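Local coordinates for protein sulfatase (Bacteroides fragilis CAG:558, PDB 6USS) that probably hydrolyses aryl sulfate esters as a calcium-dependent sulfatase of a gut bacterium, here with its catalytic position substituted, at residues A[381-386]-A[402-408]; A[77-83]-A[372-378]. The protein carries 1 engineered substitution. All coordinates share one frame. Residues are numbered along the deposited sequence.

Contact 1. Residues A[381-386]-A[402-408]; sequences EDFYPS and IDGISFI
Phe-407 turns the edge of its ring onto the face of Phe-383, a T-shaped pair with centroids 5.3 Å apart and planes at 74°. With chi1 at p, the Phe-407 ring also offers one face to Ser-386, whose CB lies 3.7 Å from its centroid in a CH-pi contact. The 381-386 segment leads into helix 383-390, while 402-408, an irregular loop extended at 404-406, runs past it, bringing CA of Asp-382 within 3.7 Å of CA of Gly-404. That closeness requires glycine: a CB would clash with Glu-381 O, to which Gly-404 CA makes a CA-H...O contact of 3.3 Å. Two side chains receive backbone amides, Ile-405 N to Asp-382 OD1 (2.7 Å) and Phe-407 N to Ser-386 OG (3.0 Å); Ser-386 OG in turn donates to Asp-382 O (2.7 Å). A water joins Ile-405 O to Asp-382 OD2, the latter weakly. Ser-406 OG accepts from Ile-408 N (3.3 Å) in an ST turn and also hydrogen-bonds Glu-389, with Phe-407 as N-cap of helix 408-412. Ile-402 packs on Tyr-384 (CD1 to CE1, 3.5 Å). The N-terminal part of helix 383-390 lies among this loop, strands 315-321 and 357-363, which Phe-383 touches, and helix 149-155, met by Tyr-384.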
ATOM      1  N   GLU A 381      -5.454 -23.222   4.482  1.00 15.22           N
ATOM      2  CA  GLU A 381      -5.974 -22.596   3.259  1.00 16.96           C
ATOM      3  C   GLU A 381      -7.469 -22.312   3.332  1.00 17.03           C
ATOM      4  O   GLU A 381      -7.961 -21.488   2.552  1.00 16.22           O
ATOM      5  CB  GLU A 381      -5.701 -23.446   2.008  1.00 15.48           C
ATOM      6  CG  GLU A 381      -6.292 -24.835   2.042  1.00 13.60           C
ATOM      7  CD  GLU A 381      -5.214 -25.899   2.262  1.00 20.16           C
ATOM      8  OE1 GLU A 381      -5.325 -26.991   1.648  1.00 19.32           O
ATOM      9  OE2 GLU A 381      -4.258 -25.637   3.045  1.00 16.37           O
ATOM     10  N   ASP A 382      -8.199 -22.976   4.239  1.00 13.61           N
ATOM     11  CA  ASP A 382      -9.622 -22.693   4.432  1.00 15.62           C
ATOM     12  C   ASP A 382      -9.875 -21.291   4.993  1.00 18.49           C
ATOM     13  O   ASP A 382     -10.968 -20.733   4.792  1.00 17.31           O
ATOM     14  CB  ASP A 382     -10.253 -23.717   5.377  1.00 16.29           C
ATOM     15  CG  ASP A 382     -10.057 -25.152   4.921  1.00 18.01           C
ATOM     16  OD1 ASP A 382      -9.770 -25.378   3.723  1.00 16.92           O
ATOM     17  OD2 ASP A 382     -10.183 -26.060   5.780  1.00 17.66           O
ATOM     18  N   PHE A 383      -8.902 -20.728   5.724  1.00 16.39           N
ATOM     19  CA  PHE A 383      -9.036 -19.372   6.263  1.00 18.11           C
ATOM     20  C   PHE A 383      -9.366 -18.352   5.174  1.00 16.62           C
ATOM     21  O   PHE A 383     -10.079 -17.370   5.434  1.00 14.17           O
ATOM     22  CB  PHE A 383      -7.745 -18.955   6.985  1.00 13.84           C
ATOM     23  CG  PHE A 383      -7.597 -19.515   8.379  1.00 11.01           C
ATOM     24  CD1 PHE A 383      -7.672 -20.876   8.617  1.00 13.60           C
ATOM     25  CD2 PHE A 383      -7.335 -18.671   9.450  1.00 14.63           C
ATOM     26  CE1 PHE A 383      -7.511 -21.398   9.917  1.00 15.71           C
ATOM     27  CE2 PHE A 383      -7.176 -19.175  10.749  1.00 15.14           C
ATOM     28  CZ  PHE A 383      -7.267 -20.543  10.983  1.00 13.52           C
ATOM     29  N   TYR A 384      -8.867 -18.585   3.942  1.00 12.69           N
ATOM     30  CA  TYR A 384      -9.060 -17.623   2.855  1.00 17.04           C
ATOM     31  C   TYR A 384     -10.529 -17.499   2.451  1.00 18.69           C
ATOM     32  O   TYR A 384     -11.098 -16.398   2.584  1.00 14.28           O
ATOM     33  CB  TYR A 384      -8.147 -18.004   1.690  1.00 16.07           C
ATOM     34  CG  TYR A 384      -8.134 -17.152   0.448  1.00 14.63           C
ATOM     35  CD1 TYR A 384      -9.242 -17.070  -0.386  1.00 17.05           C
ATOM     36  CD2 TYR A 384      -6.968 -16.497   0.063  1.00 16.58           C
ATOM     37  CE1 TYR A 384      -9.201 -16.322  -1.551  1.00 16.70           C
ATOM     38  CE2 TYR A 384      -6.903 -15.767  -1.095  1.00 15.37           C
ATOM     39  CZ  TYR A 384      -8.019 -15.678  -1.902  1.00 18.45           C
ATOM     40  OH  TYR A 384      -7.950 -14.935  -3.056  1.00 17.46           O
ATOM     41  N   PRO A 385     -11.211 -18.562   1.986  1.00 20.10           N
ATOM     42  CA  PRO A 385     -12.658 -18.425   1.736  1.00 19.05           C
ATOM     43  C   PRO A 385     -13.437 -18.036   2.973  1.00 16.02           C
ATOM     44  O   PRO A 385     -14.442 -17.342   2.842  1.00 16.30           O
ATOM     45  CB  PRO A 385     -13.088 -19.823   1.252  1.00 20.35           C
ATOM     46  CG  PRO A 385     -11.840 -20.592   1.037  1.00 18.50           C
ATOM     47  CD  PRO A 385     -10.787 -19.972   1.890  1.00 15.47           C
ATOM     48  N   SER A 386     -13.018 -18.473   4.171  1.00 17.57           N
ATOM     49  CA  SER A 386     -13.818 -18.208   5.370  1.00 20.05           C
ATOM     50  C   SER A 386     -13.797 -16.733   5.733  1.00 19.60           C
ATOM     51  O   SER A 386     -14.824 -16.158   6.108  1.00 20.99           O
ATOM     52  CB  SER A 386     -13.327 -19.038   6.555  1.00 14.30           C
ATOM     53  OG  SER A 386     -13.271 -20.412   6.228  1.00 18.15           O
ATOM     54  N   ILE A 402      -8.853 -21.930  -5.745  1.00 20.49           N
ATOM     55  CA  ILE A 402      -8.961 -21.833  -4.293  1.00 24.00           C
ATOM     56  C   ILE A 402      -9.185 -23.231  -3.733  1.00 22.71           C
ATOM     57  O   ILE A 402     -10.272 -23.802  -3.883  1.00 23.67           O
ATOM     58  CB  ILE A 402     -10.077 -20.880  -3.863  1.00 22.80           C
ATOM     59  CG1 ILE A 402      -9.868 -19.522  -4.524  1.00 22.94           C
ATOM     60  CG2 ILE A 402     -10.078 -20.725  -2.350  1.00 21.01           C
ATOM     61  CD1 ILE A 402      -8.653 -18.812  -4.019  1.00 19.71           C
ATOM     62  N   ASP A 403      -8.166 -23.776  -3.066  1.00 23.13           N
ATOM     63  CA  ASP A 403      -8.271 -25.093  -2.445  1.00 18.29           C
ATOM     64  C   ASP A 403      -8.950 -25.058  -1.075  1.00 16.07           C
ATOM     65  O   ASP A 403      -9.561 -26.049  -0.675  1.00 16.47           O
ATOM     66  CB  ASP A 403      -6.877 -25.710  -2.352  1.00 17.23           C
ATOM     67  CG  ASP A 403      -6.198 -25.807  -3.723  1.00 24.32           C
ATOM     68  OD1 ASP A 403      -6.786 -26.417  -4.640  1.00 23.71           O
ATOM     69  OD2 ASP A 403      -5.092 -25.265  -3.906  1.00 25.33           O
ATOM     70  N   GLY A 404      -8.877 -23.942  -0.352  1.00 20.30           N
ATOM     71  CA  GLY A 404      -9.540 -23.864   0.939  1.00 17.87           C
ATOM     72  C   GLY A 404     -11.040 -24.074   0.823  1.00 21.12           C
ATOM     73  O   GLY A 404     -11.659 -23.786  -0.206  1.00 17.95           O
ATOM     74  N   ILE A 405     -11.625 -24.616   1.889  1.00 20.33           N
ATOM     75  CA  ILE A 405     -13.066 -24.826   1.998  1.00 20.88           C
ATOM     76  C   ILE A 405     -13.557 -24.045   3.210  1.00 19.36           C
ATOM     77  O   ILE A 405     -13.032 -24.220   4.315  1.00 19.41           O
ATOM     78  CB  ILE A 405     -13.424 -26.319   2.147  1.00 20.97           C
ATOM     79  CG1 ILE A 405     -12.861 -27.152   0.997  1.00 21.97           C
ATOM     80  CG2 ILE A 405     -14.921 -26.482   2.193  1.00 18.83           C
ATOM     81  CD1 ILE A 405     -13.463 -26.796  -0.355  1.00 24.70           C
ATOM     82  N   SER A 406     -14.554 -23.194   3.004  1.00 17.96           N
ATOM     83  CA  SER A 406     -15.077 -22.384   4.098  1.00 19.04           C
ATOM     84  C   SER A 406     -15.468 -23.250   5.291  1.00 22.18           C
ATOM     85  O   SER A 406     -16.087 -24.306   5.130  1.00 24.99           O
ATOM     86  CB  SER A 406     -16.272 -21.578   3.626  1.00 14.37           C
ATOM     87  OG  SER A 406     -16.685 -20.722   4.658  1.00 19.81           O
ATOM     88  N   PHE A 407     -15.061 -22.830   6.492  1.00 14.80           N
ATOM     89  CA  PHE A 407     -15.498 -23.487   7.710  1.00 13.69           C
ATOM     90  C   PHE A 407     -16.586 -22.695   8.417  1.00 20.20           C
ATOM     91  O   PHE A 407     -16.903 -22.988   9.573  1.00 19.32           O
ATOM     92  CB  PHE A 407     -14.322 -23.757   8.662  1.00 17.40           C
ATOM     93  CG  PHE A 407     -13.404 -22.571   8.917  1.00 18.64           C
ATOM     94  CD1 PHE A 407     -13.794 -21.526   9.753  1.00 16.64           C
ATOM     95  CD2 PHE A 407     -12.122 -22.536   8.373  1.00 16.64           C
ATOM     96  CE1 PHE A 407     -12.947 -20.435  10.004  1.00 12.92           C
ATOM     97  CE2 PHE A 407     -11.260 -21.446   8.624  1.00 18.95           C
ATOM     98  CZ  PHE A 407     -11.677 -20.395   9.444  1.00 13.79           C
ATOM     99  N   ILE A 408     -17.173 -21.707   7.744  1.00 17.61           N
ATOM    100  CA  ILE A 408     -18.310 -20.966   8.286  1.00 20.02           C
ATOM    101  C   ILE A 408     -19.422 -21.946   8.669  1.00 19.91           C
ATOM    102  O   ILE A 408     -20.103 -21.724   9.686  1.00 19.86           O
ATOM    103  CB  ILE A 408     -18.807 -19.894   7.294  1.00 22.54           C
ATOM    104  CG1 ILE A 408     -17.992 -18.605   7.391  1.00 17.34           C
ATOM    105  CG2 ILE A 408     -20.226 -19.472   7.610  1.00 18.02           C
ATOM    106  CD1 ILE A 408     -16.516 -18.790   7.513  1.00 23.26           C
TER
HETATM  107  O   HOH W   1     -12.980 -25.979   6.491  1.00 17.81           O

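Contact 2. Residues A[77-83]-A[372-378]; sequences VMFTQAY and TKCDKYL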
ATOM      1  N   VAL A  77     -15.611 -20.211  20.110  1.00 19.26           N
ATOM      2  CA  VAL A  77     -15.462 -21.634  19.837  1.00 20.42           C
ATOM      3  C   VAL A  77     -13.976 -21.933  19.718  1.00 20.56           C
ATOM      4  O   VAL A  77     -13.214 -21.120  19.176  1.00 18.56           O
ATOM      5  CB  VAL A  77     -16.218 -22.066  18.557  1.00 24.13           C
ATOM      6  CG1 VAL A  77     -15.678 -21.335  17.328  1.00 20.24           C
ATOM      7  CG2 VAL A  77     -16.168 -23.601  18.349  1.00 12.08           C
ATOM      8  N   MET A  78     -13.567 -23.088  20.252  1.00 18.08           N
ATOM      9  CA  MET A  78     -12.226 -23.623  20.067  1.00 18.02           C
ATOM     10  C   MET A  78     -12.264 -24.691  18.987  1.00 21.20           C
ATOM     11  O   MET A  78     -13.185 -25.512  18.951  1.00 26.13           O
ATOM     12  CB  MET A  78     -11.687 -24.241  21.356  1.00 17.99           C
ATOM     13  CG  MET A  78     -11.659 -23.317  22.559  1.00 18.97           C
ATOM     14  SD  MET A  78     -11.340 -24.253  24.074  1.00 22.80           S
ATOM     15  CE  MET A  78      -9.855 -25.163  23.600  1.00 20.43           C
ATOM     16  N   PHE A  79     -11.259 -24.704  18.124  1.00 20.47           N
ATOM     17  CA  PHE A  79     -11.111 -25.781  17.152  1.00 20.63           C
ATOM     18  C   PHE A  79     -10.000 -26.700  17.640  1.00 19.59           C
ATOM     19  O   PHE A  79      -8.826 -26.322  17.638  1.00 24.19           O
ATOM     20  CB  PHE A  79     -10.823 -25.235  15.757  1.00 18.86           C
ATOM     21  CG  PHE A  79     -12.034 -24.655  15.081  1.00 21.29           C
ATOM     22  CD1 PHE A  79     -12.379 -23.315  15.260  1.00 19.24           C
ATOM     23  CD2 PHE A  79     -12.843 -25.452  14.281  1.00 17.77           C
ATOM     24  CE1 PHE A  79     -13.487 -22.778  14.639  1.00 16.12           C
ATOM     25  CE2 PHE A  79     -13.964 -24.924  13.657  1.00 15.78           C
ATOM     26  CZ  PHE A  79     -14.286 -23.583  13.840  1.00 19.85           C
ATOM     27  N   THR A  80     -10.370 -27.893  18.080  1.00 20.39           N
ATOM     28  CA  THR A  80      -9.410 -28.817  18.665  1.00 22.17           C
ATOM     29  C   THR A  80      -8.693 -29.665  17.618  1.00 19.80           C
ATOM     30  O   THR A  80      -7.786 -30.428  17.974  1.00 18.68           O
ATOM     31  CB  THR A  80     -10.104 -29.722  19.698  1.00 15.05           C
ATOM     32  OG1 THR A  80     -11.160 -30.450  19.067  1.00 18.56           O
ATOM     33  CG2 THR A  80     -10.682 -28.898  20.820  1.00 13.31           C
ATOM     34  N   GLN A  81      -9.050 -29.535  16.339  1.00 17.44           N
ATOM     35  CA  GLN A  81      -8.390 -30.284  15.268  1.00 20.32           C
ATOM     36  C   GLN A  81      -8.142 -29.377  14.055  1.00 18.21           C
ATOM     37  O   GLN A  81      -8.533 -29.672  12.929  1.00 19.36           O
ATOM     38  CB  GLN A  81      -9.213 -31.523  14.907  1.00 18.09           C
ATOM     39  CG  GLN A  81      -8.366 -32.744  14.614  1.00 23.16           C
ATOM     40  CD  GLN A  81      -9.172 -34.051  14.453  1.00 26.86           C
ATOM     41  OE1 GLN A  81      -8.612 -35.148  14.528  1.00 24.54           O
ATOM     42  NE2 GLN A  81     -10.477 -33.932  14.236  1.00 19.87           N
ATOM     43  N   ALA A  82      -7.451 -28.256  14.277  1.00 15.13           N
ATOM     44  CA  ALA A  82      -7.103 -27.318  13.211  1.00 16.99           C
ATOM     45  C   ALA A  82      -5.667 -27.541  12.746  1.00 16.17           C
ATOM     46  O   ALA A  82      -4.756 -27.634  13.567  1.00 20.14           O
ATOM     47  CB  ALA A  82      -7.277 -25.868  13.686  1.00 16.75           C
ATOM     48  N   TYR A  83      -5.460 -27.590  11.423  1.00 17.89           N
ATOM     49  CA  TYR A  83      -4.160 -27.904  10.838  1.00 17.11           C
ATOM     50  C   TYR A  83      -3.572 -26.757  10.011  1.00 17.27           C
ATOM     51  O   TYR A  83      -4.284 -26.036   9.307  1.00 15.86           O
ATOM     52  CB  TYR A  83      -4.242 -29.163   9.959  1.00 15.13           C
ATOM     53  CG  TYR A  83      -4.519 -30.393  10.775  1.00 19.76           C
ATOM     54  CD1 TYR A  83      -3.545 -30.922  11.614  1.00 20.34           C
ATOM     55  CD2 TYR A  83      -5.769 -31.000  10.750  1.00 20.48           C
ATOM     56  CE1 TYR A  83      -3.803 -32.047  12.399  1.00 21.00           C
ATOM     57  CE2 TYR A  83      -6.034 -32.123  11.525  1.00 23.85           C
ATOM     58  CZ  TYR A  83      -5.050 -32.637  12.349  1.00 21.12           C
ATOM     59  OH  TYR A  83      -5.329 -33.742  13.114  1.00 22.76           O
ATOM     60  N   THR A 372     -17.739 -23.027  23.384  1.00 17.56           N
ATOM     61  CA  THR A 372     -17.996 -24.278  22.682  1.00 19.32           C
ATOM     62  C   THR A 372     -16.720 -24.778  22.014  1.00 21.25           C
ATOM     63  O   THR A 372     -15.715 -24.061  21.913  1.00 22.36           O
ATOM     64  CB  THR A 372     -19.139 -24.124  21.660  1.00 22.43           C
ATOM     65  OG1 THR A 372     -18.804 -23.136  20.674  1.00 22.67           O
ATOM     66  CG2 THR A 372     -20.399 -23.679  22.361  1.00 17.79           C
ATOM     67  N   LYS A 373     -16.765 -26.044  21.582  1.00 24.82           N
ATOM     68  CA  LYS A 373     -15.646 -26.708  20.924  1.00 20.56           C
ATOM     69  C   LYS A 373     -16.119 -27.388  19.648  1.00 22.60           C
ATOM     70  O   LYS A 373     -17.269 -27.813  19.549  1.00 25.13           O
ATOM     71  CB  LYS A 373     -14.983 -27.754  21.834  1.00 18.12           C
ATOM     72  CG  LYS A 373     -14.218 -27.186  23.009  1.00 23.36           C
ATOM     73  CD  LYS A 373     -13.807 -28.289  23.978  1.00 23.51           C
ATOM     74  CE  LYS A 373     -13.391 -27.733  25.348  1.00 33.55           C
ATOM     75  NZ  LYS A 373     -12.058 -28.247  25.800  1.00 32.19           N
ATOM     76  N   CYS A 374     -15.226 -27.478  18.665  1.00 24.97           N
ATOM     77  CA  CYS A 374     -15.543 -28.113  17.397  1.00 21.27           C
ATOM     78  C   CYS A 374     -14.425 -29.073  17.036  1.00 23.75           C
ATOM     79  O   CYS A 374     -13.273 -28.664  16.833  1.00 19.64           O
ATOM     80  CB  CYS A 374     -15.738 -27.097  16.271  1.00 17.60           C
ATOM     81  SG  CYS A 374     -16.208 -27.947  14.726  1.00 23.32           S
ATOM     82  N   ASP A 375     -14.795 -30.338  16.922  1.00 28.78           N
ATOM     83  CA  ASP A 375     -13.914 -31.469  16.661  1.00 23.11           C
ATOM     84  C   ASP A 375     -13.573 -31.626  15.184  1.00 23.87           C
ATOM     85  O   ASP A 375     -12.591 -32.305  14.856  1.00 20.86           O
ATOM     86  CB  ASP A 375     -14.619 -32.742  17.159  1.00 27.58           C
ATOM     87  CG  ASP A 375     -13.672 -33.819  17.613  1.00 40.63           C
ATOM     88  OD1 ASP A 375     -12.434 -33.583  17.669  1.00 45.37           O
ATOM     89  OD2 ASP A 375     -14.190 -34.921  17.926  1.00 46.91           O
ATOM     90  N   LYS A 376     -14.376 -31.045  14.290  1.00 18.22           N
ATOM     91  CA  LYS A 376     -14.205 -31.273  12.858  1.00 23.34           C
ATOM     92  C   LYS A 376     -12.913 -30.634  12.363  1.00 19.54           C
ATOM     93  O   LYS A 376     -12.545 -29.535  12.782  1.00 18.94           O
ATOM     94  CB  LYS A 376     -15.400 -30.724  12.077  1.00 24.79           C
ATOM     95  CG  LYS A 376     -16.761 -31.210  12.602  1.00 25.91           C
ATOM     96  CD  LYS A 376     -16.754 -32.721  12.728  1.00 27.80           C
ATOM     97  CE  LYS A 376     -18.133 -33.295  12.986  1.00 27.91           C
ATOM     98  NZ  LYS A 376     -18.094 -34.737  12.573  1.00 44.81           N
ATOM     99  N   TYR A 377     -12.217 -31.317  11.466  1.00 16.85           N
ATOM    100  CA  TYR A 377     -10.913 -30.807  11.083  1.00 18.08           C
ATOM    101  C   TYR A 377     -11.017 -29.797   9.947  1.00 21.13           C
ATOM    102  O   TYR A 377     -11.938 -29.836   9.127  1.00 19.37           O
ATOM    103  CB  TYR A 377      -9.940 -31.936  10.719  1.00 19.10           C
ATOM    104  CG  TYR A 377     -10.333 -32.954   9.651  1.00 23.49           C
ATOM    105  CD1 TYR A 377     -10.623 -32.571   8.344  1.00 24.06           C
ATOM    106  CD2 TYR A 377     -10.319 -34.323   9.939  1.00 24.36           C
ATOM    107  CE1 TYR A 377     -10.935 -33.523   7.360  1.00 23.31           C
ATOM    108  CE2 TYR A 377     -10.639 -35.276   8.970  1.00 20.78           C
ATOM    109  CZ  TYR A 377     -10.943 -34.869   7.682  1.00 22.61           C
ATOM    110  OH  TYR A 377     -11.247 -35.812   6.714  1.00 23.70           O
ATOM    111  N   LEU A 378     -10.067 -28.861   9.939  1.00 20.92           N
ATOM    112  CA  LEU A 378      -9.932 -27.873   8.883  1.00 19.63           C
ATOM    113  C   LEU A 378      -8.449 -27.581   8.692  1.00 20.29           C
ATOM    114  O   LEU A 378      -7.620 -27.911   9.544  1.00 17.71           O
ATOM    115  CB  LEU A 378     -10.714 -26.600   9.217  1.00 16.09           C
ATOM    116  CG  LEU A 378     -10.330 -25.914  10.532  1.00 17.88           C
ATOM    117  CD1 LEU A 378      -9.106 -24.985  10.393  1.00 15.66           C
ATOM    118  CD2 LEU A 378     -11.524 -25.142  11.065  1.00 15.85           C
TER
HETATM  119  O   HOH W   2     -11.365 -28.575  14.797  1.00 17.82           O
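Phe-79 and Leu-378 form the apolar centre: CD2 of the leucine lies over one face of the phenylalanine ring, 3.5 Å from Phe-79 CD2. Ala-82 CB meets Leu-378 CD1 at 3.9 Å, and Cys-374 CB approaches Phe-79 CE2 at 3.8 Å, its SG oblique to the ring. Val-77 continues this face of the sheet, and helix 408-412 covers it through Leu-410 and Leu-411. The backbones run parallel, strands 77-79 and 372-374 crossing at -27°. Met-78 N donates to Thr-372 O (2.9 Å), Cys-374 N to Met-78 O (2.8 Å) and Thr-80 N to Cys-374 O (3.3 Å). One extra residue in 372-378 then shifts the register before pairing resumes, with a weak bond from Leu-378 N to Gln-81 O (3.5 Å) and a firm one from Tyr-83 N to Leu-378 O (2.9 Å). A water fills the break, accepting from Gln-81 N and donating to Cys-374 O and Lys-376 O. At the polar edge Gln-81 NE2 donates to Asp-375 O (2.7 Å), while Gln-81 OE1 bonds Arg-445. Strand 77-83, parallel to this partner and antiparallel to 357-363, belongs to the large mixed sheet of the alkaline phosphatase-like sulfatase fold.

In the fold
Contacts 1 and 2 follow in series along the chain, segment 372-378 leading almost directly into 381-386, and their centres lie 14 Å apart. Leu-378 joins them: its CD2 is 3.8 Å from Phe-407 CD2 and its CD1 4.0 Å from Phe-383 CE1, so the aromatic pair of contact 1 packs on the sheet of contact 2, where Met-360 touches both. Neither contact contributes a ligand to the calcium site of Asp-42, Asp-43, engineered Cys-88, Asp-322 and Asn-323. The side chains of Phe-383 and Tyr-83 are each about 14 Å from the ion, and about 9 and 11 Å, respectively, from that of Asp-322. Strand 77-83 leads towards helix 88-97, which begins at Cys-88.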